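Side-chain contacts in tryptophan--tRNA ligase (Aeropyrum pernix, PDB 3A04), which catalyses the ATP-dependent attachment of L-tryptophan to tRNA(Trp), releasing AMP and diphosphate, as a class I aminoacyl-tRNA synthetase: residues 264-269 / 276-281; 288-293 / 331-336; 304-309 / 321-326. All coordinates share one frame; numbering follows the deposited sequence.

Interaction 1: 264-269 / 276-281; sequences STIFLT and RNKLFR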
loop_
_atom_site.group_PDB
_atom_site.type_symbol
_atom_site.label_atom_id
_atom_site.label_comp_id
_atom_site.label_asym_id
_atom_site.label_seq_id
_atom_site.Cartn_x
_atom_site.Cartn_y
_atom_site.Cartn_z
ATOM N N SER A 264 23.726 -21.917 -16.710
ATOM C CA SER A 264 22.782 -22.976 -16.595
ATOM C C SER A 264 21.357 -22.613 -16.971
ATOM O O SER A 264 20.419 -23.381 -16.711
ATOM C CB SER A 264 22.856 -23.572 -15.203
ATOM O OG SER A 264 24.171 -24.085 -15.020
ATOM N N THR A 265 21.230 -21.450 -17.625
ATOM C CA THR A 265 19.979 -21.028 -18.225
ATOM C C THR A 265 20.248 -20.528 -19.662
ATOM O O THR A 265 21.013 -19.583 -19.841
ATOM C CB THR A 265 19.301 -19.858 -17.368
ATOM O OG1 THR A 265 20.268 -18.819 -17.169
ATOM C CG2 THR A 265 19.050 -20.349 -15.938
ATOM N N ILE A 266 19.541 -21.086 -20.624
ATOM C CA ILE A 266 19.434 -20.472 -21.957
ATOM C C ILE A 266 18.491 -19.279 -21.986
ATOM O O ILE A 266 17.314 -19.403 -21.644
ATOM C CB ILE A 266 18.855 -21.437 -22.993
ATOM C CG1 ILE A 266 19.506 -22.839 -22.884
ATOM C CG2 ILE A 266 18.772 -20.722 -24.415
ATOM C CD1 ILE A 266 20.882 -22.991 -23.361
ATOM N N PHE A 267 18.988 -18.107 -22.388
ATOM C CA PHE A 267 18.103 -16.971 -22.529
ATOM C C PHE A 267 17.483 -16.982 -23.899
ATOM O O PHE A 267 18.121 -17.383 -24.928
ATOM C CB PHE A 267 18.907 -15.673 -22.250
ATOM C CG PHE A 267 19.458 -15.651 -20.857
ATOM C CD1 PHE A 267 18.593 -15.735 -19.754
ATOM C CD2 PHE A 267 20.820 -15.575 -20.622
ATOM C CE1 PHE A 267 19.089 -15.750 -18.435
ATOM C CE2 PHE A 267 21.349 -15.556 -19.289
ATOM C CZ PHE A 267 20.492 -15.656 -18.212
ATOM N N LEU A 268 16.243 -16.539 -23.994
ATOM C CA LEU A 268 15.587 -16.493 -25.328
ATOM C C LEU A 268 16.297 -15.572 -26.337
ATOM O O LEU A 268 16.079 -15.696 -27.563
ATOM C CB LEU A 268 14.108 -16.172 -25.213
ATOM C CG LEU A 268 13.506 -17.605 -25.058
ATOM C CD1 LEU A 268 13.719 -18.139 -23.656
ATOM C CD2 LEU A 268 12.105 -17.732 -25.453
ATOM N N THR A 269 17.096 -14.656 -25.814
ATOM C CA THR A 269 17.864 -13.740 -26.708
ATOM C C THR A 269 19.309 -14.212 -27.009
ATOM O O THR A 269 20.060 -13.505 -27.701
ATOM C CB THR A 269 17.917 -12.272 -26.097
ATOM O OG1 THR A 269 18.486 -12.370 -24.799
ATOM C CG2 THR A 269 16.514 -11.701 -26.019
ATOM N N ARG A 276 24.252 -22.707 -28.001
ATOM C CA ARG A 276 24.757 -24.058 -28.301
ATOM C C ARG A 276 25.788 -24.429 -27.284
ATOM O O ARG A 276 25.788 -25.523 -26.778
ATOM C CB ARG A 276 25.360 -24.125 -29.695
ATOM C CG ARG A 276 25.805 -25.518 -30.116
ATOM C CD ARG A 276 25.940 -25.634 -31.700
ATOM N NE ARG A 276 26.253 -27.041 -32.076
ATOM C CZ ARG A 276 27.473 -27.580 -31.931
ATOM N NH1 ARG A 276 28.447 -26.842 -31.388
ATOM N NH2 ARG A 276 27.722 -28.841 -32.339
ATOM N N ASN A 277 26.681 -23.520 -26.966
ATOM C CA ASN A 277 27.687 -23.889 -26.009
ATOM C C ASN A 277 27.145 -24.159 -24.625
ATOM O O ASN A 277 27.583 -25.068 -23.947
ATOM C CB ASN A 277 28.730 -22.773 -25.922
ATOM C CG ASN A 277 29.635 -22.728 -27.158
ATOM O OD1 ASN A 277 29.726 -23.700 -27.911
ATOM N ND2 ASN A 277 30.267 -21.583 -27.385
ATOM N N LYS A 278 26.185 -23.346 -24.184
ATOM C CA LYS A 278 25.534 -23.648 -22.912
ATOM C C LYS A 278 24.887 -25.008 -22.963
ATOM O O LYS A 278 24.957 -25.784 -21.983
ATOM C CB LYS A 278 24.446 -22.593 -22.605
ATOM C CG LYS A 278 24.995 -21.234 -22.363
ATOM C CD LYS A 278 23.812 -20.286 -21.901
ATOM C CE LYS A 278 24.359 -18.943 -21.407
ATOM N NZ LYS A 278 23.161 -18.001 -21.302
ATOM N N LEU A 279 24.186 -25.303 -24.058
ATOM C CA LEU A 279 23.580 -26.640 -24.140
ATOM C C LEU A 279 24.651 -27.750 -24.093
ATOM O O LEU A 279 24.473 -28.824 -23.459
ATOM C CB LEU A 279 22.765 -26.789 -25.452
ATOM C CG LEU A 279 21.874 -28.046 -25.592
ATOM C CD1 LEU A 279 20.859 -28.123 -24.454
ATOM C CD2 LEU A 279 20.996 -27.921 -26.840
ATOM N N PHE A 280 25.758 -27.531 -24.811
ATOM C CA PHE A 280 26.772 -28.595 -24.853
ATOM C C PHE A 280 27.539 -28.804 -23.538
ATOM O O PHE A 280 28.078 -29.883 -23.268
ATOM C CB PHE A 280 27.733 -28.430 -26.055
ATOM C CG PHE A 280 27.241 -29.177 -27.279
ATOM C CD1 PHE A 280 26.228 -28.644 -28.056
ATOM C CD2 PHE A 280 27.757 -30.413 -27.619
ATOM C CE1 PHE A 280 25.715 -29.326 -29.217
ATOM C CE2 PHE A 280 27.267 -31.119 -28.778
ATOM C CZ PHE A 280 26.253 -30.546 -29.572
ATOM N N ARG A 281 27.495 -27.796 -22.699
ATOM C CA ARG A 281 28.033 -27.904 -21.370
ATOM C C ARG A 281 27.096 -28.437 -20.336
ATOM O O ARG A 281 27.504 -28.582 -19.189
ATOM C CB ARG A 281 28.536 -26.516 -20.928
ATOM C CG ARG A 281 29.838 -26.264 -21.638
ATOM C CD ARG A 281 30.218 -24.817 -21.590
ATOM N NE ARG A 281 31.256 -24.611 -22.591
ATOM C CZ ARG A 281 31.555 -23.419 -23.106
ATOM N NH1 ARG A 281 30.886 -22.334 -22.694
ATOM N NH2 ARG A 281 32.506 -23.319 -24.029
#
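K278 reaches from helix 272-280 to the backbone of T265 and the side chains of I266 and F267. These three residues lie in the loop that follows the 'KMSKS' region of this class I synthetase, and T265 OG1 is hydrogen-bonded to S258 O in that motif. The helix segment begins with R276, whose CB points away from the loop. Its guanidinium has F280 CE1 over one face and makes a cation-pi contact with W342 of helix 334-364. K278, in the last turn of the helix, carries the contact. Its CB packs on I266 CD1 at 3.7 Å, and the two side chains run past each other in opposite directions. CG is anti to the carbonyl carbon (chi1 -66°), and the chain beyond it is extended, which takes the ammonium group all the way to the loop. K278 NZ donates to T265 O at 3.0 Å. The bond lies in the carbonyl plane, with a C=O...N angle of 155°. K278 NZ also approaches the F267 ring obliquely, 3.4 Å from its CD2, while T265 O sits 4.0 Å above the plane of that ring, over its centre. The charge of this buried group is met by a salt bridge to D270 OD2, and D270 OD2 also accepts from F267 N. One carboxylate oxygen thus takes both the ammonium group and a backbone N-H of the loop. L279 comes next and adds a little more, with its backbone N 4.1 Å from I266 CD1. The carbonyl O of F280 accepts from K338 NZ.

Interaction 2: 288-293 / 331-336; sequences ATAEEQ and KILCGE. With SF4 (iron/sulfur cluster), chain B.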
loop_
_atom_site.group_PDB
_atom_site.type_symbol
_atom_site.label_atom_id
_atom_site.label_comp_id
_atom_site.label_asym_id
_atom_site.label_seq_id
_atom_site.Cartn_x
_atom_site.Cartn_y
_atom_site.Cartn_z
ATOM N N ALA A 288 30.982 -42.725 -17.744
ATOM C CA ALA A 288 32.418 -42.532 -17.860
ATOM C C ALA A 288 32.870 -42.251 -19.283
ATOM O O ALA A 288 33.589 -41.262 -19.540
ATOM C CB ALA A 288 33.164 -43.762 -17.281
ATOM N N THR A 289 32.431 -43.117 -20.203
ATOM C CA THR A 289 32.962 -43.147 -21.575
ATOM C C THR A 289 31.963 -43.748 -22.551
ATOM O O THR A 289 31.054 -44.511 -22.154
ATOM C CB THR A 289 34.218 -44.064 -21.676
ATOM O OG1 THR A 289 33.928 -45.312 -21.016
ATOM C CG2 THR A 289 35.478 -43.395 -21.063
ATOM N N ALA A 290 32.193 -43.445 -23.836
ATOM C CA ALA A 290 31.414 -44.003 -24.951
ATOM C C ALA A 290 31.174 -45.479 -24.681
ATOM O O ALA A 290 30.041 -45.967 -24.698
ATOM C CB ALA A 290 32.167 -43.804 -26.274
ATOM N N GLU A 291 32.274 -46.160 -24.381
ATOM C CA GLU A 291 32.314 -47.595 -24.095
ATOM C C GLU A 291 31.295 -48.056 -23.014
ATOM O O GLU A 291 30.474 -48.949 -23.266
ATOM C CB GLU A 291 33.778 -47.960 -23.755
ATOM C CG GLU A 291 34.153 -49.407 -23.987
ATOM C CD GLU A 291 33.969 -50.285 -22.733
ATOM O OE1 GLU A 291 33.581 -49.751 -21.666
ATOM O OE2 GLU A 291 34.228 -51.517 -22.815
ATOM N N GLU A 292 31.335 -47.436 -21.834
ATOM C CA GLU A 292 30.455 -47.816 -20.701
ATOM C C GLU A 292 28.958 -47.429 -20.939
ATOM O O GLU A 292 28.018 -48.126 -20.482
ATOM C CB GLU A 292 31.019 -47.200 -19.388
ATOM C CG GLU A 292 31.055 -48.131 -18.121
ATOM C CD GLU A 292 29.679 -48.357 -17.429
ATOM O OE1 GLU A 292 28.966 -47.366 -17.116
ATOM O OE2 GLU A 292 29.322 -49.542 -17.161
ATOM N N GLN A 293 28.750 -46.315 -21.658
ATOM C CA GLN A 293 27.409 -45.867 -22.040
ATOM C C GLN A 293 26.728 -46.911 -22.924
ATOM O O GLN A 293 25.561 -47.232 -22.711
ATOM C CB GLN A 293 27.466 -44.496 -22.731
ATOM C CG GLN A 293 26.123 -43.994 -23.379
ATOM C CD GLN A 293 25.174 -43.246 -22.432
ATOM O OE1 GLN A 293 25.492 -43.009 -21.261
ATOM N NE2 GLN A 293 23.994 -42.886 -22.946
ATOM N N LYS A 331 21.568 -47.087 -27.033
ATOM C CA LYS A 331 21.641 -46.762 -28.482
ATOM C C LYS A 331 22.124 -45.342 -28.842
ATOM O O LYS A 331 22.228 -45.002 -30.022
ATOM C CB LYS A 331 20.284 -47.050 -29.179
ATOM C CG LYS A 331 19.872 -48.519 -29.285
ATOM C CD LYS A 331 18.341 -48.675 -29.096
ATOM C CE LYS A 331 17.792 -50.009 -29.681
ATOM N NZ LYS A 331 17.613 -49.937 -31.192
ATOM N N ILE A 332 22.405 -44.508 -27.841
ATOM C CA ILE A 332 22.728 -43.137 -28.124
ATOM C C ILE A 332 23.725 -42.600 -27.108
ATOM O O ILE A 332 23.611 -42.886 -25.923
ATOM C CB ILE A 332 21.405 -42.234 -28.214
ATOM C CG1 ILE A 332 21.711 -40.854 -28.814
ATOM C CG2 ILE A 332 20.691 -42.089 -26.838
ATOM C CD1 ILE A 332 20.471 -39.974 -28.921
ATOM N N LEU A 333 24.693 -41.830 -27.592
ATOM C CA LEU A 333 25.661 -41.149 -26.748
ATOM C C LEU A 333 25.254 -39.678 -26.551
ATOM O O LEU A 333 24.547 -39.105 -27.393
ATOM C CB LEU A 333 27.058 -41.233 -27.378
ATOM C CG LEU A 333 27.663 -42.646 -27.631
ATOM C CD1 LEU A 333 29.142 -42.526 -28.049
ATOM C CD2 LEU A 333 27.490 -43.565 -26.442
ATOM N N CYS A 334 25.759 -39.059 -25.484
ATOM C CA CYS A 334 25.387 -37.696 -25.104
ATOM C C CYS A 334 25.765 -36.635 -26.132
ATOM O O CYS A 334 25.066 -35.637 -26.300
ATOM C CB CYS A 334 26.001 -37.353 -23.740
ATOM S SG CYS A 334 25.243 -38.338 -22.386
ATOM N N GLY A 335 26.887 -36.837 -26.818
ATOM C CA GLY A 335 27.291 -35.922 -27.862
ATOM C C GLY A 335 26.218 -35.853 -28.954
ATOM O O GLY A 335 25.864 -34.763 -29.426
ATOM N N GLU A 336 25.677 -37.002 -29.362
ATOM C CA GLU A 336 24.706 -36.942 -30.462
ATOM C C GLU A 336 23.347 -36.477 -29.944
ATOM O O GLU A 336 22.608 -35.803 -30.657
ATOM C CB GLU A 336 24.544 -38.278 -31.183
ATOM C CG GLU A 336 24.454 -39.480 -30.307
ATOM C CD GLU A 336 24.559 -40.809 -31.120
ATOM O OE1 GLU A 336 23.712 -40.992 -32.083
ATOM O OE2 GLU A 336 25.484 -41.626 -30.782
HETATM FE FE1 SF4 B . 20.744 -37.907 -24.026
HETATM FE FE2 SF4 B . 20.736 -40.036 -22.293
HETATM FE FE3 SF4 B . 22.990 -38.497 -22.605
HETATM FE FE4 SF4 B . 20.768 -37.381 -21.464
HETATM S S1 SF4 B . 22.047 -39.221 -20.646
HETATM S S2 SF4 B . 22.092 -36.411 -23.026
HETATM S S3 SF4 B . 19.083 -38.386 -22.523
HETATM S S4 SF4 B . 22.023 -39.900 -24.189
#
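Q293 and L333 bury the most surface here, and A290 follows. Together they join the start of helix 290-296 to the turn before helix 334-364, beside the iron-sulfur cluster. Q293 points toward the turn. CG lies anti to the backbone N (chi1 171°), and the chain bends at chi2 (86°), which brings the amide against the backbone of I332. Q293 NE2 donates to I332 O at 3.0 Å. The bond is nearly straight, with an N-H...O angle of 160°, and I332 O lies close to the amide plane. The same NE2 is 3.8 Å from S4 of the cluster, a neighbour rather than a bonded partner. An alanine in place of Q293 would probably leave I332 O without this donor and open a gap beside L333 CD2. L333 is the apolar half of the contact. Its two methyl groups divide the work: CD2 lies against Q293 CG at 3.4 Å, and CD1 meets A290 CB at 3.7 Å. L333 is also the N-cap residue of helix 334-364, and its backbone N donates to E336 OE2 at 3.3 Å, from above the carboxylate plane. Just beyond the cap, C334 SG binds FE3 of the cluster at 2.3 Å. I332 CG2 rests on S4 at 3.7 Å. Q293, I332 and C334 thus line one part of the cluster pocket, which also includes the cysteines C303, C327 and C337. In the fold, L333 and E336 also touch R294 on helix 290-296, while I332 packs on S326 and C327 at the end of helix 317-328 and on C337 and I340 of helix 334-364.

Interaction 3: 304-309 / 321-326; sequences SVYHMD and KHIYTS. With CD (cadmium ion), chain D.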
loop_
_atom_site.group_PDB
_atom_site.type_symbol
_atom_site.label_atom_id
_atom_site.label_comp_id
_atom_site.label_asym_id
_atom_site.label_seq_id
_atom_site.Cartn_x
_atom_site.Cartn_y
_atom_site.Cartn_z
ATOM N N SER A 304 19.765 -33.064 -17.709
ATOM C CA SER A 304 19.141 -31.754 -18.011
ATOM C C SER A 304 18.914 -31.574 -19.545
ATOM O O SER A 304 18.139 -30.736 -19.972
ATOM C CB SER A 304 20.022 -30.658 -17.412
ATOM O OG SER A 304 21.147 -30.489 -18.232
ATOM N N VAL A 305 19.566 -32.397 -20.383
ATOM C CA VAL A 305 19.301 -32.352 -21.839
ATOM C C VAL A 305 17.948 -32.982 -22.121
ATOM O O VAL A 305 17.082 -32.404 -22.818
ATOM C CB VAL A 305 20.397 -33.110 -22.631
ATOM C CG1 VAL A 305 19.992 -33.172 -24.168
ATOM C CG2 VAL A 305 21.769 -32.427 -22.418
ATOM N N TYR A 306 17.736 -34.137 -21.509
ATOM C CA TYR A 306 16.489 -34.839 -21.634
ATOM C C TYR A 306 15.342 -33.981 -21.079
ATOM O O TYR A 306 14.257 -33.924 -21.665
ATOM C CB TYR A 306 16.539 -36.209 -20.908
ATOM C CG TYR A 306 15.215 -36.935 -21.009
ATOM C CD1 TYR A 306 14.766 -37.444 -22.250
ATOM C CD2 TYR A 306 14.344 -37.026 -19.905
ATOM C CE1 TYR A 306 13.459 -38.067 -22.370
ATOM C CE2 TYR A 306 13.048 -37.643 -20.020
ATOM C CZ TYR A 306 12.632 -38.165 -21.250
ATOM O OH TYR A 306 11.395 -38.797 -21.351
ATOM N N HIS A 307 15.558 -33.314 -19.943
ATOM C CA HIS A 307 14.494 -32.387 -19.471
ATOM C C HIS A 307 14.243 -31.185 -20.385
ATOM O O HIS A 307 13.130 -30.761 -20.517
ATOM C CB HIS A 307 14.775 -31.990 -18.021
ATOM C CG HIS A 307 14.527 -33.106 -17.083
ATOM N ND1 HIS A 307 15.500 -34.038 -16.768
ATOM C CD2 HIS A 307 13.388 -33.521 -16.460
ATOM C CE1 HIS A 307 14.993 -34.927 -15.919
ATOM N NE2 HIS A 307 13.715 -34.644 -15.737
ATOM N N MET A 308 15.267 -30.654 -21.043
ATOM C CA MET A 308 15.023 -29.639 -22.070
ATOM C C MET A 308 14.120 -30.228 -23.183
ATOM O O MET A 308 13.214 -29.575 -23.672
ATOM C CB MET A 308 16.357 -29.210 -22.735
ATOM C CG MET A 308 17.119 -28.122 -21.958
ATOM S SD MET A 308 16.295 -26.501 -21.942
ATOM C CE MET A 308 16.410 -25.863 -23.613
ATOM N N ASP A 309 14.415 -31.450 -23.651
ATOM C CA ASP A 309 13.511 -32.101 -24.651
ATOM C C ASP A 309 12.099 -32.287 -24.130
ATOM O O ASP A 309 11.129 -32.012 -24.800
ATOM C CB ASP A 309 14.074 -33.513 -25.010
ATOM C CG ASP A 309 15.334 -33.433 -25.864
ATOM O OD1 ASP A 309 15.529 -32.412 -26.531
ATOM O OD2 ASP A 309 16.134 -34.378 -25.837
ATOM N N LYS A 321 9.827 -39.835 -26.309
ATOM C CA LYS A 321 9.913 -41.285 -25.929
ATOM C C LYS A 321 11.094 -42.024 -26.592
ATOM O O LYS A 321 11.826 -42.787 -25.956
ATOM C CB LYS A 321 8.605 -42.042 -26.259
ATOM C CG LYS A 321 7.325 -41.517 -25.569
ATOM C CD LYS A 321 6.079 -42.486 -25.735
ATOM C CE LYS A 321 5.360 -42.401 -27.126
ATOM N NZ LYS A 321 5.722 -43.475 -28.180
ATOM N N HIS A 322 11.324 -41.746 -27.871
ATOM C CA HIS A 322 12.416 -42.388 -28.574
ATOM C C HIS A 322 13.729 -41.967 -27.993
ATOM O O HIS A 322 14.650 -42.793 -27.856
ATOM C CB HIS A 322 12.378 -42.041 -30.059
ATOM C CG HIS A 322 13.483 -42.681 -30.855
ATOM N ND1 HIS A 322 13.406 -43.977 -31.344
ATOM C CD2 HIS A 322 14.682 -42.192 -31.265
ATOM C CE1 HIS A 322 14.512 -44.253 -32.018
ATOM N NE2 HIS A 322 15.300 -43.188 -31.988
ATOM N N ILE A 323 13.864 -40.687 -27.603
ATOM C CA ILE A 323 15.106 -40.332 -26.939
ATOM C C ILE A 323 15.289 -41.142 -25.653
ATOM O O ILE A 323 16.393 -41.601 -25.361
ATOM C CB ILE A 323 15.244 -38.803 -26.563
ATOM C CG1 ILE A 323 15.363 -37.916 -27.811
ATOM C CG2 ILE A 323 16.498 -38.623 -25.645
ATOM C CD1 ILE A 323 16.506 -38.308 -28.790
ATOM N N TYR A 324 14.224 -41.229 -24.847
ATOM C CA TYR A 324 14.305 -41.902 -23.556
ATOM C C TYR A 324 14.705 -43.394 -23.739
ATOM O O TYR A 324 15.623 -43.898 -23.079
ATOM C CB TYR A 324 12.943 -41.807 -22.852
ATOM C CG TYR A 324 12.902 -42.470 -21.508
ATOM C CD1 TYR A 324 13.368 -41.795 -20.381
ATOM C CD2 TYR A 324 12.395 -43.774 -21.349
ATOM C CE1 TYR A 324 13.336 -42.355 -19.118
ATOM C CE2 TYR A 324 12.355 -44.372 -20.069
ATOM C CZ TYR A 324 12.835 -43.653 -18.957
ATOM O OH TYR A 324 12.847 -44.188 -17.693
ATOM N N THR A 325 13.958 -44.067 -24.619
ATOM C CA THR A 325 14.130 -45.484 -24.959
ATOM C C THR A 325 15.571 -45.710 -25.426
ATOM O O THR A 325 16.313 -46.473 -24.807
ATOM C CB THR A 325 13.059 -45.867 -26.031
ATOM O OG1 THR A 325 11.753 -45.867 -25.416
ATOM C CG2 THR A 325 13.351 -47.207 -26.762
ATOM N N SER A 326 15.984 -44.995 -26.474
ATOM C CA SER A 326 17.341 -45.102 -27.016
ATOM C C SER A 326 18.448 -44.918 -25.995
ATOM O O SER A 326 19.374 -45.749 -25.920
ATOM C CB SER A 326 17.541 -44.198 -28.241
ATOM O OG SER A 326 16.454 -44.382 -29.137
HETATM CD CD CD D . 11.986 -35.432 -14.146
HETATM O O HOH W 1 12.570 -33.988 -12.865
HETATM O O HOH W 2 9.816 -34.400 -15.235
#
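Y306 of helix 304-313 lies between the iron-sulfur cluster and Y324 of helix 317-328. The two helices form a helical hairpin. Their short segments run nearly antiparallel (158°), with axes 10.7 Å apart, and the tyrosine ring helps fill the space between them. Y306 CB sits 3.7 Å from S3 of the cluster. A chi1 of 179° turns the ring to the side opposite the backbone N and across to the other helix. Along one side of the ring, CD1 receives I323 CG2 at 4.0 Å; the methyl comes in at the ring edge, near its plane. Further out, CE1 meets Y324 CB at 3.8 Å. CZ touches Y324 CD1 at the same distance. The two rings meet obliquely, their planes at 48° and their centroids 5.7 Å apart. At the tip, Y306 OH packs 3.7 Å from Y324 CB, but its polar partner is P8 O near the N terminus. The hydroxyl of Y324 is hydrogen-bonded to E301 OE2. I323 also lies across D309, its CG1 near the carboxylate oxygen OD2. Next to Y306 in sequence, H307 binds a cadmium ion through NE2 at 2.5 Å, together with two waters. Its other ring nitrogen, ND1, is hydrogen-bonded to C303 O; the bond and the metal together probably fix the turn of the imidazole. C303 belongs to the cluster pocket, as do V305 and Y306. The hairpin lies against helix 334-364: V305 packs on K338 and A341, D309 on A341, and I323 on C337, while Y306 and D309 also meet V320 at an earlier turn of helix 317-328.

Along the chain, interaction 1 comes first: it closes the short loop between 269 and 276, and so folds helix 272-280 back on the segment after the 'KMSKS' region. Interaction 2 opens at helix 290-296 and closes much later, at the start of helix 334-364. Interaction 3 is nested inside that larger loop and pairs helices 304-313 and 317-328. No two contacts cross. Interactions 2 and 3 meet where K331 N lies 2.8 Å from S326 O, a probable hydrogen bond, and both border the iron-sulfur cluster. Interaction 1 touches interaction 2 through F280 and G335. Helix 334-364 begins in interaction 2 and packs against the other two.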